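Side-chain contacts in Lmo2812 protein (Listeria monocytogenes EGD-e, PDB 5ZQA), which probably acts as a penicillin-binding serine D-Ala-D-Ala carboxypeptidase that trims peptidoglycan stem peptides in the cell wall: residues Val72-Ala75 and Val76-Glu80; Arg107-Val111 and Arg112-Ser116; Asp132-Gly136 and Ala137-Lys141; Glu191-Glu194 and Thr195-Lys198. One frame throughout, in Å; residues are numbered along the deposited sequence.

Contact 1: Val72-Ala75 and Val76-Glu80. With MG (magnesium ion), chain B.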
loop_
_atom_site.group_PDB
_atom_site.type_symbol
_atom_site.label_atom_id
_atom_site.label_comp_id
_atom_site.label_asym_id
_atom_site.label_seq_id
_atom_site.Cartn_x
_atom_site.Cartn_y
_atom_site.Cartn_z
ATOM N N VAL A 72 -4.059 -9.719 -6.791
ATOM C CA VAL A 72 -3.680 -9.729 -8.199
ATOM C C VAL A 72 -2.519 -10.681 -8.437
ATOM O O VAL A 72 -2.564 -11.518 -9.346
ATOM C CB VAL A 72 -3.307 -8.315 -8.676
ATOM C CG1 VAL A 72 -2.620 -8.356 -10.028
ATOM C CG2 VAL A 72 -4.566 -7.440 -8.718
ATOM N N LEU A 73 -1.502 -10.581 -7.589
ATOM C CA LEU A 73 -0.302 -11.402 -7.740
ATOM C C LEU A 73 -0.608 -12.888 -7.492
ATOM O O LEU A 73 -0.086 -13.762 -8.205
ATOM C CB LEU A 73 0.791 -10.897 -6.802
ATOM C CG LEU A 73 1.305 -9.513 -7.208
ATOM C CD1 LEU A 73 2.154 -8.905 -6.106
ATOM C CD2 LEU A 73 2.091 -9.584 -8.506
ATOM N N GLU A 74 -1.470 -13.177 -6.514
ATOM C CA GLU A 74 -1.947 -14.552 -6.299
ATOM C C GLU A 74 -2.656 -15.091 -7.547
ATOM O O GLU A 74 -2.400 -16.211 -7.991
ATOM C CB GLU A 74 -2.905 -14.626 -5.100
ATOM C CG GLU A 74 -2.250 -14.386 -3.749
ATOM C CD GLU A 74 -1.448 -15.584 -3.288
ATOM O OE1 GLU A 74 -2.069 -16.622 -2.962
ATOM O OE2 GLU A 74 -0.200 -15.505 -3.283
ATOM N N ALA A 75 -3.528 -14.276 -8.125
ATOM C CA ALA A 75 -4.302 -14.694 -9.296
ATOM C C ALA A 75 -3.392 -15.031 -10.464
ATOM O O ALA A 75 -3.608 -16.029 -11.163
ATOM C CB ALA A 75 -5.298 -13.609 -9.697
ATOM N N VAL A 76 -2.357 -14.232 -10.677
ATOM C CA VAL A 76 -1.456 -14.537 -11.778
ATOM C C VAL A 76 -0.703 -15.846 -11.500
ATOM O O VAL A 76 -0.588 -16.687 -12.386
ATOM C CB VAL A 76 -0.472 -13.394 -12.044
ATOM C CG1 VAL A 76 0.527 -13.797 -13.143
ATOM C CG2 VAL A 76 -1.241 -12.119 -12.435
ATOM N N ASP A 77 -0.216 -16.038 -10.280
ATOM C CA ASP A 77 0.534 -17.256 -9.973
ATOM C C ASP A 77 -0.345 -18.492 -10.095
ATOM O O ASP A 77 0.127 -19.571 -10.475
ATOM C CB ASP A 77 1.127 -17.193 -8.563
ATOM C CG ASP A 77 2.307 -16.256 -8.472
ATOM O OD1 ASP A 77 2.631 -15.607 -9.490
ATOM O OD2 ASP A 77 2.903 -16.154 -7.381
ATOM N N ASN A 78 -1.624 -18.315 -9.773
ATOM C CA ASN A 78 -2.589 -19.410 -9.745
ATOM C C ASN A 78 -3.262 -19.647 -11.084
ATOM O O ASN A 78 -4.220 -20.416 -11.156
ATOM C CB ASN A 78 -3.665 -19.144 -8.683
ATOM C CG ASN A 78 -3.131 -19.245 -7.274
ATOM O OD1 ASN A 78 -2.038 -19.759 -7.049
ATOM N ND2 ASN A 78 -3.909 -18.760 -6.308
ATOM N N ASN A 79 -2.772 -18.969 -12.123
ATOM C CA ASN A 79 -3.235 -19.165 -13.498
ATOM C C ASN A 79 -4.682 -18.693 -13.679
ATOM O O ASN A 79 -5.442 -19.252 -14.478
ATOM C CB ASN A 79 -3.074 -20.643 -13.891
ATOM C CG ASN A 79 -2.973 -20.853 -15.395
ATOM O OD1 ASN A 79 -2.658 -19.934 -16.144
ATOM N ND2 ASN A 79 -3.236 -22.082 -15.837
ATOM N N GLU A 80 -5.047 -17.636 -12.959
ATOM C CA GLU A 80 -6.413 -17.127 -12.950
ATOM C C GLU A 80 -6.511 -15.724 -13.545
ATOM O O GLU A 80 -7.598 -15.155 -13.619
ATOM C CB GLU A 80 -6.969 -17.101 -11.518
ATOM C CG GLU A 80 -7.142 -18.472 -10.887
ATOM C CD GLU A 80 -7.285 -18.427 -9.370
ATOM O OE1 GLU A 80 -7.105 -17.344 -8.763
ATOM O OE2 GLU A 80 -7.571 -19.493 -8.779
HETATM MG MG MG B . -1.287 -18.613 -2.848
HETATM O O HOH W 1 2.886 -13.200 -8.795
HETATM O O HOH W 2 0.546 -17.715 -2.304
HETATM O O HOH W 3 -0.676 -18.541 -4.898
HETATM O O HOH W 4 -2.973 -19.422 -3.442
HETATM O O HOH W 5 -2.078 -18.570 -0.928
#
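Ala75 O takes a hydrogen bond from Glu80 N (2.8 Å) while Val76 O takes one from Asn79 N, the paired bonds of a Schellman motif that ends helix 65-77; Asn79, at positive phi, is its C-prime residue. Before it the helical ladder runs on through Val76 N to Val72 O, Asp77 N to Leu73 O and Asn78 N to Glu74 O. Van der Waals contact within the turn includes Val76 CG2 against the carbonyl oxygen Val72 O, at 3.4 Å; CG1 is anti to the backbone N (chi1 176°). Metal coordination dominates the polar side. The Glu74 chain bends at CG (chi2 -76°) and binds a magnesium ion through OE1 alone, at 2.1 Å. Four waters share the ion, and three of them tie it back to the helix end. Water 2 donates to Glu74 OE2 (2.5 Å). Water 3 donates to Asn78 OD1 (2.8 Å), and water 4 accepts from Asn78 ND2. Asn78 is thus a second-shell residue, and this pairing is consistent with the modelled orientation of its amide. Glu74 OE2 is also hydrogen-bonded to His189 NE2. Water 1, a ligand of a second magnesium ion, donates to Leu73 O and to Asp77 OD1 (2.5 Å). Among the neighbouring helices, Val72 and Ala75 pack on Leu134 of helix 124-135, whereas Leu73 meets Tyr115 of helix 111-120 and Leu185 of helix 175-188.

Contact 2: Arg107-Val111 and Arg112-Ser116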
loop_
_atom_site.group_PDB
_atom_site.type_symbol
_atom_site.label_atom_id
_atom_site.label_comp_id
_atom_site.label_asym_id
_atom_site.label_seq_id
_atom_site.Cartn_x
_atom_site.Cartn_y
_atom_site.Cartn_z
ATOM N N ARG A 107 -9.121 4.845 -21.531
ATOM C CA ARG A 107 -10.024 3.990 -20.770
ATOM C C ARG A 107 -9.477 2.581 -20.567
ATOM O O ARG A 107 -9.692 1.972 -19.517
ATOM C CB ARG A 107 -11.383 3.926 -21.479
ATOM C CG ARG A 107 -12.413 3.037 -20.815
ATOM C CD ARG A 107 -12.831 3.595 -19.474
ATOM N NE ARG A 107 -13.458 4.910 -19.610
ATOM C CZ ARG A 107 -13.605 5.775 -18.610
ATOM N NH1 ARG A 107 -13.161 5.480 -17.392
ATOM N NH2 ARG A 107 -14.190 6.947 -18.829
ATOM N N THR A 108 -8.761 2.068 -21.562
ATOM C CA THR A 108 -8.431 0.644 -21.605
ATOM C C THR A 108 -6.940 0.384 -21.408
ATOM O O THR A 108 -6.120 0.919 -22.142
ATOM C CB THR A 108 -8.891 0.044 -22.942
ATOM O OG1 THR A 108 -10.291 0.289 -23.104
ATOM C CG2 THR A 108 -8.624 -1.466 -23.004
ATOM N N TRP A 109 -6.609 -0.440 -20.416
ATOM C CA TRP A 109 -5.221 -0.698 -20.010
ATOM C C TRP A 109 -4.995 -2.164 -19.728
ATOM O O TRP A 109 -5.919 -2.869 -19.333
ATOM C CB TRP A 109 -4.865 0.080 -18.738
ATOM C CG TRP A 109 -4.929 1.562 -18.895
ATOM C CD1 TRP A 109 -6.050 2.343 -18.900
ATOM C CD2 TRP A 109 -3.821 2.446 -19.077
ATOM N NE1 TRP A 109 -5.706 3.663 -19.077
ATOM C CE2 TRP A 109 -4.342 3.753 -19.196
ATOM C CE3 TRP A 109 -2.434 2.262 -19.163
ATOM C CZ2 TRP A 109 -3.529 4.867 -19.375
ATOM C CZ3 TRP A 109 -1.632 3.367 -19.344
ATOM C CH2 TRP A 109 -2.183 4.657 -19.448
ATOM N N SER A 110 -3.750 -2.607 -19.872
ATOM C CA SER A 110 -3.391 -3.962 -19.478
ATOM C C SER A 110 -3.403 -4.098 -17.962
ATOM O O SER A 110 -3.222 -3.121 -17.233
ATOM C CB SER A 110 -2.011 -4.344 -20.016
ATOM O OG SER A 110 -0.996 -3.605 -19.364
ATOM N N VAL A 111 -3.642 -5.317 -17.492
ATOM C CA VAL A 111 -3.560 -5.624 -16.069
ATOM C C VAL A 111 -2.209 -5.203 -15.492
ATOM O O VAL A 111 -2.145 -4.641 -14.392
ATOM C CB VAL A 111 -3.817 -7.130 -15.824
ATOM C CG1 VAL A 111 -3.395 -7.546 -14.428
ATOM C CG2 VAL A 111 -5.299 -7.448 -16.093
ATOM N N ARG A 112 -1.134 -5.435 -16.242
ATOM C CA ARG A 112 0.188 -4.969 -15.837
ATOM C C ARG A 112 0.193 -3.468 -15.558
ATOM O O ARG A 112 0.644 -3.016 -14.500
ATOM C CB ARG A 112 1.220 -5.304 -16.916
ATOM C CG ARG A 112 2.560 -4.592 -16.776
ATOM C CD ARG A 112 3.277 -4.927 -15.481
ATOM N NE ARG A 112 3.675 -6.332 -15.441
ATOM C CZ ARG A 112 4.186 -6.939 -14.377
ATOM N NH1 ARG A 112 4.368 -6.271 -13.238
ATOM N NH2 ARG A 112 4.500 -8.227 -14.457
ATOM N N ASP A 113 -0.339 -2.694 -16.502
ATOM C CA ASP A 113 -0.293 -1.243 -16.362
ATOM C C ASP A 113 -1.222 -0.762 -15.245
ATOM O O ASP A 113 -0.911 0.205 -14.556
ATOM C CB ASP A 113 -0.662 -0.555 -17.674
ATOM C CG ASP A 113 0.465 -0.587 -18.692
ATOM O OD1 ASP A 113 1.604 -0.972 -18.344
ATOM O OD2 ASP A 113 0.212 -0.189 -19.846
ATOM N N LEU A 114 -2.354 -1.442 -15.057
ATOM C CA LEU A 114 -3.274 -1.091 -13.977
ATOM C C LEU A 114 -2.632 -1.349 -12.617
ATOM O O LEU A 114 -2.730 -0.526 -11.707
ATOM C CB LEU A 114 -4.569 -1.879 -14.108
ATOM C CG LEU A 114 -5.409 -1.526 -15.338
ATOM C CD1 LEU A 114 -6.514 -2.551 -15.494
ATOM C CD2 LEU A 114 -5.994 -0.130 -15.199
ATOM N N TYR A 115 -1.984 -2.503 -12.496
ATOM C CA TYR A 115 -1.217 -2.846 -11.298
ATOM C C TYR A 115 -0.118 -1.811 -11.026
ATOM O O TYR A 115 0.019 -1.329 -9.894
ATOM C CB TYR A 115 -0.659 -4.264 -11.478
ATOM C CG TYR A 115 0.414 -4.708 -10.514
ATOM C CD1 TYR A 115 1.755 -4.575 -10.844
ATOM C CD2 TYR A 115 0.087 -5.331 -9.319
ATOM C CE1 TYR A 115 2.754 -4.995 -9.990
ATOM C CE2 TYR A 115 1.078 -5.765 -8.457
ATOM C CZ TYR A 115 2.410 -5.594 -8.800
ATOM O OH TYR A 115 3.410 -6.021 -7.953
ATOM N N SER A 116 0.634 -1.428 -12.058
ATOM C CA SER A 116 1.656 -0.399 -11.876
ATOM C C SER A 116 1.045 0.926 -11.430
ATOM O O SER A 116 1.571 1.566 -10.526
ATOM C CB SER A 116 2.451 -0.180 -13.163
ATOM O OG SER A 116 3.116 -1.370 -13.546
HETATM O O HOH W 6 -1.936 -0.850 -21.220
#
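Strand 108-110 turns into helix 111-120 at Ser110, the short axes at 91° and 6.1 Å apart at their closest, while Leu114 N and Tyr115 N bond to Ser110 O and Val111 O. The junction is a serine N-cap: Ser110 OG accepts from Asp113 N at 3.1 Å, and chi1 of 69° sets the hydroxyl between the backbone N and the carbonyl carbon, where it meets Asp113 N. In place of a direct capping-box bond from Ser110 N to Asp113, water 6 links the two, accepting from Ser110 N (2.9 Å) and donating to Asp113 OD2 (2.6 Å). The carboxylate is gripped from beyond the segments as well, by the backbone N atoms of Asp204 and Lys205, so its rotation is fixed. Lys205 also makes a cation-pi contact with Trp109, whose NE1 bonds to Lys106 O. The indole side chain crosses that of Asp113 at about a right angle, ring and carboxylate planes 68° apart. On the apolar flank Leu114 CD2 packs on Trp109 CB at 3.7 Å, and Leu114 reaches on to Leu87 of the paired strand 86-88 and to Leu130 of helix 124-135. At the indole edge, Asp113 CB lies near the ring plane, 3.6 Å from Trp109 CE3.

Contact 3: Asp132-Gly136 and Ala137-Lys141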
loop_
_atom_site.group_PDB
_atom_site.type_symbol
_atom_site.label_atom_id
_atom_site.label_comp_id
_atom_site.label_asym_id
_atom_site.label_seq_id
_atom_site.Cartn_x
_atom_site.Cartn_y
_atom_site.Cartn_z
ATOM N N ASP A 132 -12.774 -5.625 -9.623
ATOM C CA ASP A 132 -13.946 -6.034 -10.402
ATOM C C ASP A 132 -13.651 -7.258 -11.268
ATOM O O ASP A 132 -14.440 -8.203 -11.327
ATOM C CB ASP A 132 -14.423 -4.887 -11.298
ATOM C CG ASP A 132 -15.226 -3.846 -10.554
ATOM O OD1 ASP A 132 -15.320 -3.910 -9.311
ATOM O OD2 ASP A 132 -15.762 -2.945 -11.234
ATOM N N ARG A 133 -12.505 -7.244 -11.936
ATOM C CA ARG A 133 -12.099 -8.365 -12.777
ATOM C C ARG A 133 -11.949 -9.633 -11.941
ATOM O O ARG A 133 -12.349 -10.722 -12.354
ATOM C CB ARG A 133 -10.791 -8.035 -13.506
ATOM C CG ARG A 133 -10.028 -9.241 -14.065
ATOM C CD ARG A 133 -10.794 -10.014 -15.152
ATOM N NE ARG A 133 -9.960 -11.123 -15.607
ATOM C CZ ARG A 133 -9.824 -12.271 -14.951
ATOM N NH1 ARG A 133 -10.516 -12.481 -13.838
ATOM N NH2 ARG A 133 -9.011 -13.214 -15.425
ATOM N N LEU A 134 -11.393 -9.495 -10.746
ATOM C CA LEU A 134 -11.153 -10.672 -9.917
ATOM C C LEU A 134 -12.410 -11.258 -9.285
ATOM O O LEU A 134 -12.569 -12.478 -9.260
ATOM C CB LEU A 134 -10.132 -10.349 -8.827
ATOM C CG LEU A 134 -8.702 -10.197 -9.345
ATOM C CD1 LEU A 134 -7.805 -9.719 -8.229
ATOM C CD2 LEU A 134 -8.201 -11.510 -9.934
ATOM N N ASP A 135 -13.296 -10.421 -8.752
ATOM C CA ASP A 135 -14.439 -10.956 -8.003
ATOM C C ASP A 135 -15.712 -10.132 -8.092
ATOM O O ASP A 135 -16.632 -10.324 -7.290
ATOM C CB ASP A 135 -14.069 -11.133 -6.530
ATOM C CG ASP A 135 -13.060 -12.246 -6.313
ATOM O OD1 ASP A 135 -13.460 -13.434 -6.355
ATOM O OD2 ASP A 135 -11.866 -11.937 -6.091
ATOM N N GLY A 136 -15.784 -9.241 -9.078
ATOM C CA GLY A 136 -16.943 -8.378 -9.240
ATOM C C GLY A 136 -17.238 -7.563 -7.993
ATOM O O GLY A 136 -16.324 -7.067 -7.318
ATOM N N ALA A 137 -18.520 -7.457 -7.654
ATOM C CA ALA A 137 -18.928 -6.660 -6.503
ATOM C C ALA A 137 -18.562 -7.319 -5.176
ATOM O O ALA A 137 -18.723 -6.715 -4.118
ATOM C CB ALA A 137 -20.429 -6.386 -6.555
ATOM N N ASP A 138 -18.059 -8.549 -5.224
ATOM C CA ASP A 138 -17.712 -9.262 -3.997
ATOM C C ASP A 138 -16.237 -9.155 -3.623
ATOM O O ASP A 138 -15.777 -9.856 -2.723
ATOM C CB ASP A 138 -18.080 -10.742 -4.112
ATOM C CG ASP A 138 -19.575 -10.970 -4.160
ATOM O OD1 ASP A 138 -20.333 -10.028 -3.836
ATOM O OD2 ASP A 138 -19.987 -12.098 -4.510
ATOM N N PHE A 139 -15.490 -8.291 -4.303
ATOM C CA PHE A 139 -14.056 -8.212 -4.018
ATOM C C PHE A 139 -13.711 -7.820 -2.569
ATOM O O PHE A 139 -12.786 -8.400 -2.001
ATOM C CB PHE A 139 -13.360 -7.253 -4.981
ATOM C CG PHE A 139 -11.859 -7.361 -4.941
ATOM C CD1 PHE A 139 -11.215 -8.496 -5.416
ATOM C CD2 PHE A 139 -11.096 -6.330 -4.415
ATOM C CE1 PHE A 139 -9.829 -8.603 -5.376
ATOM C CE2 PHE A 139 -9.705 -6.427 -4.380
ATOM C CZ PHE A 139 -9.074 -7.560 -4.856
ATOM N N PRO A 140 -14.438 -6.865 -1.953
ATOM C CA PRO A 140 -14.099 -6.567 -0.551
ATOM C C PRO A 140 -14.199 -7.787 0.363
ATOM O O PRO A 140 -13.387 -7.939 1.276
ATOM C CB PRO A 140 -15.131 -5.509 -0.163
ATOM C CG PRO A 140 -15.420 -4.809 -1.456
ATOM C CD PRO A 140 -15.407 -5.891 -2.494
ATOM N N LYS A 141 -15.168 -8.659 0.110
ATOM C CA LYS A 141 -15.281 -9.890 0.892
ATOM C C LYS A 141 -14.038 -10.759 0.706
ATOM O O LYS A 141 -13.537 -11.353 1.659
ATOM C CB LYS A 141 -16.548 -10.661 0.499
ATOM C CG LYS A 141 -16.766 -11.972 1.256
ATOM C CD LYS A 141 -18.258 -12.225 1.493
ATOM C CE LYS A 141 -19.066 -11.988 0.223
ATOM N NZ LYS A 141 -20.534 -12.181 0.410
#
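Phe139 CG stands opposite its backbone N (chi1 -167°), and Leu134 and Asp135 each set CG beside theirs; together these torsions bring the phenyl ring back against the last turn of the preceding helix. Leu134 and Phe139 run side by side and point the same way, with Leu134 CD1 3.7 Å from Phe139 CE1 and Leu134 CB at 3.9 Å from the same ring carbon. Asp135 arrives from another direction, its side chain crossing that of Phe139 at about a right angle. Its OD2 reaches the ring edge, 3.6 Å from Phe139 CD1, and the carboxylate is nearly coplanar with the ring, the two planes being 27° apart. The backbone between them makes a tight helix-to-helix connection. Gly136 N still bonds to Asp132 O (2.8 Å), but Gly136 then leaves helical conformation with phi of 56°, and a short 3-10 turn at Ala137 and Asp138 leads into helix 139-150, which is entered without a side-chain cap from Asp138. Asp138 N donates to Asp135 O at 3.1 Å from above the carbonyl plane; the bond from Phe139 N to Gly136 O is weak (3.4 Å). Farther in, Phe139 packs on Thr68 and Leu71, which joins this corner to helix 65-77. The corner thus rests on apolar packing and backbone bonds, and in it a carboxylate oxygen faces the C-H rim of an aromatic ring, an arrangement that is probably mildly attractive.

Contact 4: Glu191-Glu194 and Thr195-Lys198. With MG (magnesium ion), chain C.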
loop_
_atom_site.group_PDB
_atom_site.type_symbol
_atom_site.label_atom_id
_atom_site.label_comp_id
_atom_site.label_asym_id
_atom_site.label_seq_id
_atom_site.Cartn_x
_atom_site.Cartn_y
_atom_site.Cartn_z
ATOM N N GLU A 191 8.749 -9.944 -5.832
ATOM C CA GLU A 191 8.811 -9.124 -7.035
ATOM C C GLU A 191 7.976 -7.846 -6.920
ATOM O O GLU A 191 8.101 -6.963 -7.753
ATOM C CB GLU A 191 8.378 -9.936 -8.259
ATOM C CG GLU A 191 6.879 -10.125 -8.436
ATOM C CD GLU A 191 6.276 -11.248 -7.607
ATOM O OE1 GLU A 191 6.985 -11.902 -6.802
ATOM O OE2 GLU A 191 5.057 -11.489 -7.752
ATOM N N VAL A 192 7.143 -7.726 -5.887
ATOM C CA VAL A 192 6.379 -6.490 -5.730
ATOM C C VAL A 192 7.338 -5.308 -5.599
ATOM O O VAL A 192 7.040 -4.200 -6.065
ATOM C CB VAL A 192 5.408 -6.574 -4.512
ATOM C CG1 VAL A 192 6.154 -6.618 -3.180
ATOM C CG2 VAL A 192 4.407 -5.408 -4.546
ATOM N N LEU A 193 8.506 -5.556 -5.008
ATOM C CA LEU A 193 9.481 -4.500 -4.787
ATOM C C LEU A 193 10.130 -4.051 -6.098
ATOM O O LEU A 193 10.666 -2.951 -6.172
ATOM C CB LEU A 193 10.538 -4.960 -3.783
ATOM C CG LEU A 193 9.979 -5.403 -2.424
ATOM C CD1 LEU A 193 11.110 -5.934 -1.566
ATOM C CD2 LEU A 193 9.292 -4.246 -1.736
ATOM N N GLU A 194 10.069 -4.888 -7.132
ATOM C CA GLU A 194 10.553 -4.485 -8.445
ATOM C C GLU A 194 9.751 -3.295 -8.961
ATOM O O GLU A 194 10.294 -2.442 -9.668
ATOM C CB GLU A 194 10.493 -5.661 -9.431
ATOM C CG GLU A 194 11.488 -6.767 -9.075
ATOM C CD GLU A 194 11.348 -8.023 -9.937
ATOM O OE1 GLU A 194 10.775 -7.947 -11.045
ATOM O OE2 GLU A 194 11.826 -9.091 -9.499
ATOM N N THR A 195 8.469 -3.223 -8.596
ATOM C CA THR A 195 7.630 -2.108 -9.018
ATOM C C THR A 195 7.716 -0.949 -8.022
ATOM O O THR A 195 7.895 0.200 -8.423
ATOM C CB THR A 195 6.149 -2.545 -9.199
ATOM O OG1 THR A 195 6.066 -3.536 -10.230
ATOM C CG2 THR A 195 5.269 -1.369 -9.589
ATOM N N THR A 196 7.635 -1.255 -6.726
ATOM C CA THR A 196 7.562 -0.190 -5.724
ATOM C C THR A 196 8.890 0.529 -5.521
ATOM O O THR A 196 8.919 1.602 -4.921
ATOM C CB THR A 196 7.052 -0.721 -4.352
ATOM O OG1 THR A 196 7.952 -1.711 -3.837
ATOM C CG2 THR A 196 5.649 -1.331 -4.500
ATOM N N SER A 197 9.982 -0.024 -6.041
ATOM C CA SER A 197 11.276 0.645 -5.912
ATOM C C SER A 197 11.530 1.648 -7.028
ATOM O O SER A 197 12.537 2.359 -6.993
ATOM C CB SER A 197 12.415 -0.373 -5.893
ATOM O OG SER A 197 12.487 -1.041 -7.140
ATOM N N LYS A 198 10.637 1.713 -8.014
ATOM C CA LYS A 198 10.852 2.589 -9.165
ATOM C C LYS A 198 10.270 3.998 -8.966
ATOM O O LYS A 198 9.065 4.157 -8.752
ATOM C CB LYS A 198 10.243 1.959 -10.421
ATOM C CG LYS A 198 10.941 0.697 -10.909
ATOM C CD LYS A 198 10.272 0.197 -12.188
ATOM C CE LYS A 198 10.996 -1.004 -12.769
ATOM N NZ LYS A 198 10.295 -1.527 -13.975
HETATM MG MG MG C . 4.223 -13.113 -7.254
HETATM O O HOH W 7 5.898 -6.000 -9.204
HETATM O O HOH W 1 2.886 -13.200 -8.795
#
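The short helix 192-196 directly follows the magnesium site of His189 and Glu191, and its turn is built on Val192 O, which accepts from both Thr195 N and Thr196 N. Thr196 N (3.1 Å) lies in the carbonyl plane, whereas Thr195 N comes from above it, 57° out of plane. Leu193 O is likewise gripped twice: Ser197 OG donates to it at 2.8 Å in the carbonyl plane, and Ser197 N donates from above. Ser197 chi1 of 65° folds the hydroxyl back over the turn to make that bond. Thr196 OG1 lies 3.3 Å from Leu193 CA and near Leu193 CD2, but its hydrogen bond goes to Asp223 O on strand 222-230. On the outer side the extended chain of Lys198 runs alongside Glu194 O, its CG at 3.4 Å. Water 7 spans the start of the helix, donating to Glu191 O (2.8 Å) and hydrogen-bonded to Thr195 OG1 (2.7 Å). Glu191 itself turns away from the helix: bent at CG, it binds the magnesium ion through OE2 at 1.9 Å, with OE1 too distant to chelate. Water 1 and His189 ND1 share the ion. Ser197, just past the helix, thus bonds the carbonyl four residues earlier, as serines at and near helix ends often do; the helix follows a metal site of histidine and glutamate two residues apart.

In the fold
All four contacts are local and come in series along the chain; none nests in or crosses another, and none closes a long loop. Contact 1 ends helix 65-77, which begins at the predicted catalytic Lys65. Contact 2 turns strand 108-110 into helix 111-120 and contact 3 joins helices 124-135 and 139-150, while contact 4 forms the short helix beside strand 222-230 of the five-stranded sheet. Arg133 NH2 probably bonds to Glu80 O, linking contacts 1 and 3. Tyr115 of contact 2 touches Leu73 of contact 1 and both Val192 and Thr195 of contact 4, and water 1 belongs to both contacts 1 and 4. Contacts 3 and 4 do not touch, their nearest atoms about 13 Å apart.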